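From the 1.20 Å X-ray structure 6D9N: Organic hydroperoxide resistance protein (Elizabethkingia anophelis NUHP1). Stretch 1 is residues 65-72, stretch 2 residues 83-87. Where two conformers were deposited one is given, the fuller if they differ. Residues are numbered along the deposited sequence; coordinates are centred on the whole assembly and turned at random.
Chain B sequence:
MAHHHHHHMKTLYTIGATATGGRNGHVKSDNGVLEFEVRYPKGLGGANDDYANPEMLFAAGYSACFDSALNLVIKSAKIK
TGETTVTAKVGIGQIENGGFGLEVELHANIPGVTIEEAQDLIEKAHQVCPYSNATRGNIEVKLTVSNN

Stretch 1 65-72: CFDSALNL
Stretch 2 (83-87) ETTVT

How do the two stretches lie against each other? Residues 65-72 form a section of a longer α-helix, with phi near -64° and psi near -42°, closed by i to i+4 bonds such as Leu70 N to Phe66 O (2.8 Å) and Asn71 N to Asp67 O (2.9 Å). Residues 83 and 84 approach in an extended loop, and 85-87 continue as a β-strand, with phi/psi of -133/141° at Thr85 and -130/133° at Val86. Helix and strand run nearly antiparallel, at 148°, and their axes come within 8.0 Å. The register is set by Asp67 and Val86, whose CA atoms lie 5.8 Å apart. Because an extended chain alternates its side chains, Thr84 and Val86 point toward the helix while Glu83 and Thr85 point away; the helix answers with Phe66, Asp67 and Leu70, one turn apart or adjacent.

What satisfies the hydroxyl of Thr84? With chi1 at 61° (p), Thr84 OG1 donates to Asp67 OD1 at 2.6 Å and accepts from Asn71 ND2 at 2.8 Å, with an N-H...O angle of 162°. Threonine suits this place because one hydroxyl can give and receive at once, while its methyl remains free for apolar packing. Asp67 reaches out with chi1 at -164° (t) and chi2 at 59°. Asn71, whose CA-to-CB bond points sideways, takes chi1 at -81° (m) and chi2 at -95°, bringing its amide end nearer the loop. Asn71 ND2 also donates to Asp67 O at 2.9 Å, with an N-H...O angle of 173°, so the amide nitrogen binds its own helix as well as Thr84.

How are the remaining polar atoms around Thr84 served? Two waters bridge the stretches. Water 1 donates to Asp67 OD2 and to Thr84 O, both at 2.8 Å, so each carboxylate oxygen of Asp67 has a partner: OD1 the threonine hydroxyl, OD2 the water. Water 2 donates to Asn71 OD1 at 2.7 Å and accepts from Thr84 N at 3.0 Å. The backbone amide and carbonyl of Thr84 are thus both tied to the helix through solvent, and Asn71 uses both ends of its amide, its nitrogen directly and its oxygen through water 2.

What fills the apolar part of the contact? Val86, buried with chi1 at 174° (t), sends CG2 between helix side chains. Val86 CG2 lies 4.0 Å from Phe66 CD2, at the edge of the ring and near its plane, 4.4 Å from Leu70 CD2 and 3.5 Å from Asp67 OD1. Phe66 adopts chi1 -163° (t) and chi2 91°, and Leu70 chi1 180° (t) and chi2 59° (p), placing Leu70 CD2 4.0 Å from Thr84 CG2. Compact, branched Val86 fits the close approach to the helix, and the contact buries 263 Å² in all, both sides summed.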

ATOM      1  N   CYS B  65      -3.363  -1.817   8.214  0.70  7.80           N
ATOM      2  CA  CYS B  65      -2.087  -1.976   8.901  0.70  7.53           C
ATOM      3  C   CYS B  65      -2.123  -1.266  10.243  0.70  7.20           C
ATOM      4  O   CYS B  65      -1.731  -1.817  11.286  0.70  8.04           O
ATOM      5  CB  CYS B  65      -0.978  -1.363   8.013  0.70  7.96           C
ATOM      6  SG  CYS B  65       0.697  -1.527   8.738  0.70  9.21           S
ATOM      7  N   PHE B  66      -2.599  -0.032  10.243  1.00  7.29           N
ATOM      8  CA  PHE B  66      -2.583   0.735  11.474  1.00  7.77           C
ATOM      9  C   PHE B  66      -3.555   0.143  12.492  1.00  6.75           C
ATOM     10  O   PHE B  66      -3.226   0.037  13.689  1.00  7.57           O
ATOM     11  CB  PHE B  66      -2.830   2.212  11.170  1.00  8.31           C
ATOM     12  CG  PHE B  66      -2.438   3.102  12.313  1.00  8.45           C
ATOM     13  CD1 PHE B  66      -1.150   3.631  12.379  1.00 10.01           C
ATOM     14  CD2 PHE B  66      -3.309   3.366  13.355  1.00 10.36           C
ATOM     15  CE1 PHE B  66      -0.765   4.443  13.408  1.00 10.85           C
ATOM     16  CE2 PHE B  66      -2.903   4.161  14.413  1.00 10.64           C
ATOM     17  CZ  PHE B  66      -1.624   4.698  14.444  1.00 10.43           C
ATOM     18  N   ASP B  67      -4.765  -0.243  12.061  1.00  7.31           N
ATOM     19  CA  ASP B  67      -5.702  -0.855  12.995  1.00  8.07           C
ATOM     20  C   ASP B  67      -5.167  -2.170  13.544  1.00  7.78           C
ATOM     21  O   ASP B  67      -5.320  -2.446  14.749  1.00  8.04           O
ATOM     22  CB  ASP B  67      -7.063  -1.090  12.335  1.00  9.27           C
ATOM     23  CG  ASP B  67      -8.138  -1.345  13.386  1.00  9.88           C
ATOM     24  OD1 ASP B  67      -8.334  -0.455  14.240  1.00 10.74           O
ATOM     25  OD2 ASP B  67      -8.738  -2.443  13.397  1.00 11.82           O
ATOM     26  N   SER B  68      -4.497  -2.975  12.713  1.00  8.01           N
ATOM     27  CA  SER B  68      -3.914  -4.224  13.198  1.00  9.23           C
ATOM     28  C   SER B  68      -2.827  -3.954  14.237  1.00  8.26           C
ATOM     29  O   SER B  68      -2.800  -4.576  15.312  1.00  8.71           O
ATOM     30  CB  SER B  68      -3.337  -4.995  12.014  1.00 10.47           C
ATOM     31  OG  SER B  68      -2.753  -6.193  12.479  1.00 11.19           O
ATOM     32  N   ALA B  69      -1.946  -2.993  13.961  1.00  8.12           N
ATOM     33  CA  ALA B  69      -0.877  -2.645  14.896  1.00  8.58           C
ATOM     34  C   ALA B  69      -1.460  -2.097  16.188  1.00  8.28           C
ATOM     35  O   ALA B  69      -1.015  -2.454  17.284  1.00  8.60           O
ATOM     36  CB  ALA B  69       0.042  -1.604  14.244  1.00  8.60           C
ATOM     37  N   LEU B  70      -2.488  -1.245  16.089  1.00  8.09           N
ATOM     38  CA  LEU B  70      -3.149  -0.687  17.264  1.00  8.35           C
ATOM     39  C   LEU B  70      -3.732  -1.792  18.136  1.00  7.74           C
ATOM     40  O   LEU B  70      -3.606  -1.757  19.364  1.00  8.37           O
ATOM     41  CB  LEU B  70      -4.209   0.285  16.759  1.00  8.14           C
ATOM     42  CG  LEU B  70      -5.020   0.975  17.857  1.00  9.48           C
ATOM     43  CD1 LEU B  70      -4.127   1.766  18.794  1.00 11.19           C
ATOM     44  CD2 LEU B  70      -6.038   1.870  17.176  1.00 10.21           C
ATOM     45  N   ASN B  71      -4.377  -2.787  17.521  1.00  8.86           N
ATOM     46  CA  ASN B  71      -4.944  -3.878  18.306  1.00  9.56           C
ATOM     47  C   ASN B  71      -3.863  -4.741  18.924  1.00  9.31           C
ATOM     48  O   ASN B  71      -4.036  -5.212  20.063  1.00 10.16           O
ATOM     49  CB  ASN B  71      -5.968  -4.639  17.477  1.00 10.32           C
ATOM     50  CG  ASN B  71      -7.283  -3.923  17.464  1.00 11.53           C
ATOM     51  OD1 ASN B  71      -8.164  -4.227  18.265  1.00 13.76           O
ATOM     52  ND2 ASN B  71      -7.390  -2.880  16.673  1.00 12.04           N
ATOM     53  N   LEU B  72      -2.728  -4.928  18.248  1.00  9.07           N
ATOM     54  CA  LEU B  72      -1.635  -5.664  18.883  1.00 10.07           C
ATOM     55  C   LEU B  72      -1.129  -4.928  20.120  1.00  9.48           C
ATOM     56  O   LEU B  72      -0.859  -5.540  21.172  1.00 10.72           O
ATOM     57  CB  LEU B  72      -0.526  -5.878  17.857  1.00 12.19           C
ATOM     58  CG  LEU B  72       0.644  -6.704  18.372  1.00 14.53           C
ATOM     59  CD1 LEU B  72       0.216  -8.094  18.930  1.00 17.14           C
ATOM     60  CD2 LEU B  72       1.655  -6.845  17.220  1.00 15.52           C
ATOM     61  N   GLU B  83     -14.288  -1.575  20.283  1.00 10.78           N
ATOM     62  CA  GLU B  83     -13.729  -1.921  18.974  1.00 10.95           C
ATOM     63  C   GLU B  83     -13.193  -0.661  18.295  1.00  9.47           C
ATOM     64  O   GLU B  83     -13.895   0.356  18.230  1.00 10.49           O
ATOM     65  CB  GLU B  83     -14.792  -2.595  18.119  1.00 12.36           C
ATOM     66  CG  GLU B  83     -14.265  -3.031  16.733  1.00 14.21           C
ATOM     67  CD  GLU B  83     -15.300  -3.812  15.960  1.00 16.63           C
ATOM     68  OE1 GLU B  83     -15.663  -4.931  16.398  1.00 19.17           O
ATOM     69  OE2 GLU B  83     -15.726  -3.302  14.912  1.00 17.58           O
ATOM     70  N   THR B  84     -11.938  -0.719  17.853  1.00  8.80           N
ATOM     71  CA  THR B  84     -11.303   0.458  17.262  1.00  8.67           C
ATOM     72  C   THR B  84     -11.699   0.623  15.798  1.00  8.72           C
ATOM     73  O   THR B  84     -12.142  -0.327  15.123  1.00  9.36           O
ATOM     74  CB  THR B  84      -9.769   0.341  17.353  1.00  8.56           C
ATOM     75  OG1 THR B  84      -9.336  -0.818  16.639  1.00  8.95           O
ATOM     76  CG2 THR B  84      -9.309   0.236  18.785  1.00  9.74           C
ATOM     77  N   THR B  85     -11.539   1.854  15.309  1.00  8.86           N
ATOM     78  CA  THR B  85     -11.722   2.197  13.900  0.86  9.04           C
ATOM     79  C   THR B  85     -10.534   3.034  13.453  1.00  8.87           C
ATOM     80  O   THR B  85     -10.080   3.921  14.189  1.00 10.13           O
ATOM     81  CB  THR B  85     -13.011   3.028  13.756  0.86 10.65           C
ATOM     82  OG1 THR B  85     -14.100   2.291  14.337  0.86 11.09           O
ATOM     83  CG2 THR B  85     -13.339   3.388  12.289  0.86 12.57           C
ATOM     84  N   VAL B  86     -10.048   2.811  12.235  1.00  8.36           N
ATOM     85  CA  VAL B  86      -9.020   3.683  11.678  1.00  8.38           C
ATOM     86  C   VAL B  86      -9.465   4.098  10.282  1.00  8.52           C
ATOM     87  O   VAL B  86      -9.854   3.240   9.467  1.00  9.28           O
ATOM     88  CB  VAL B  86      -7.657   2.970  11.587  1.00  9.40           C
ATOM     89  CG1 VAL B  86      -6.625   3.845  10.858  1.00 11.20           C
ATOM     90  CG2 VAL B  86      -7.163   2.561  12.981  1.00  9.79           C
ATOM     91  N   THR B  87      -9.364   5.394   9.999  1.00  8.61           N
ATOM     92  CA  THR B  87      -9.536   5.901   8.641  0.86  9.16           C
ATOM     93  C   THR B  87      -8.213   6.412   8.091  1.00  9.19           C
ATOM     94  O   THR B  87      -7.400   6.991   8.824  1.00 11.01           O
ATOM     95  CB  THR B  87     -10.573   7.024   8.609  0.86 10.74           C
ATOM     96  OG1 THR B  87     -10.114   8.147   9.382  0.86 13.08           O
ATOM     97  CG2 THR B  87     -11.928   6.511   9.072  0.86 10.56           C
TER
HETATM   98  O   HOH W   1     -10.960  -2.893  14.971  1.00 10.61           O
HETATM   99  O   HOH W   2     -10.727  -3.436  17.777  1.00 11.86           O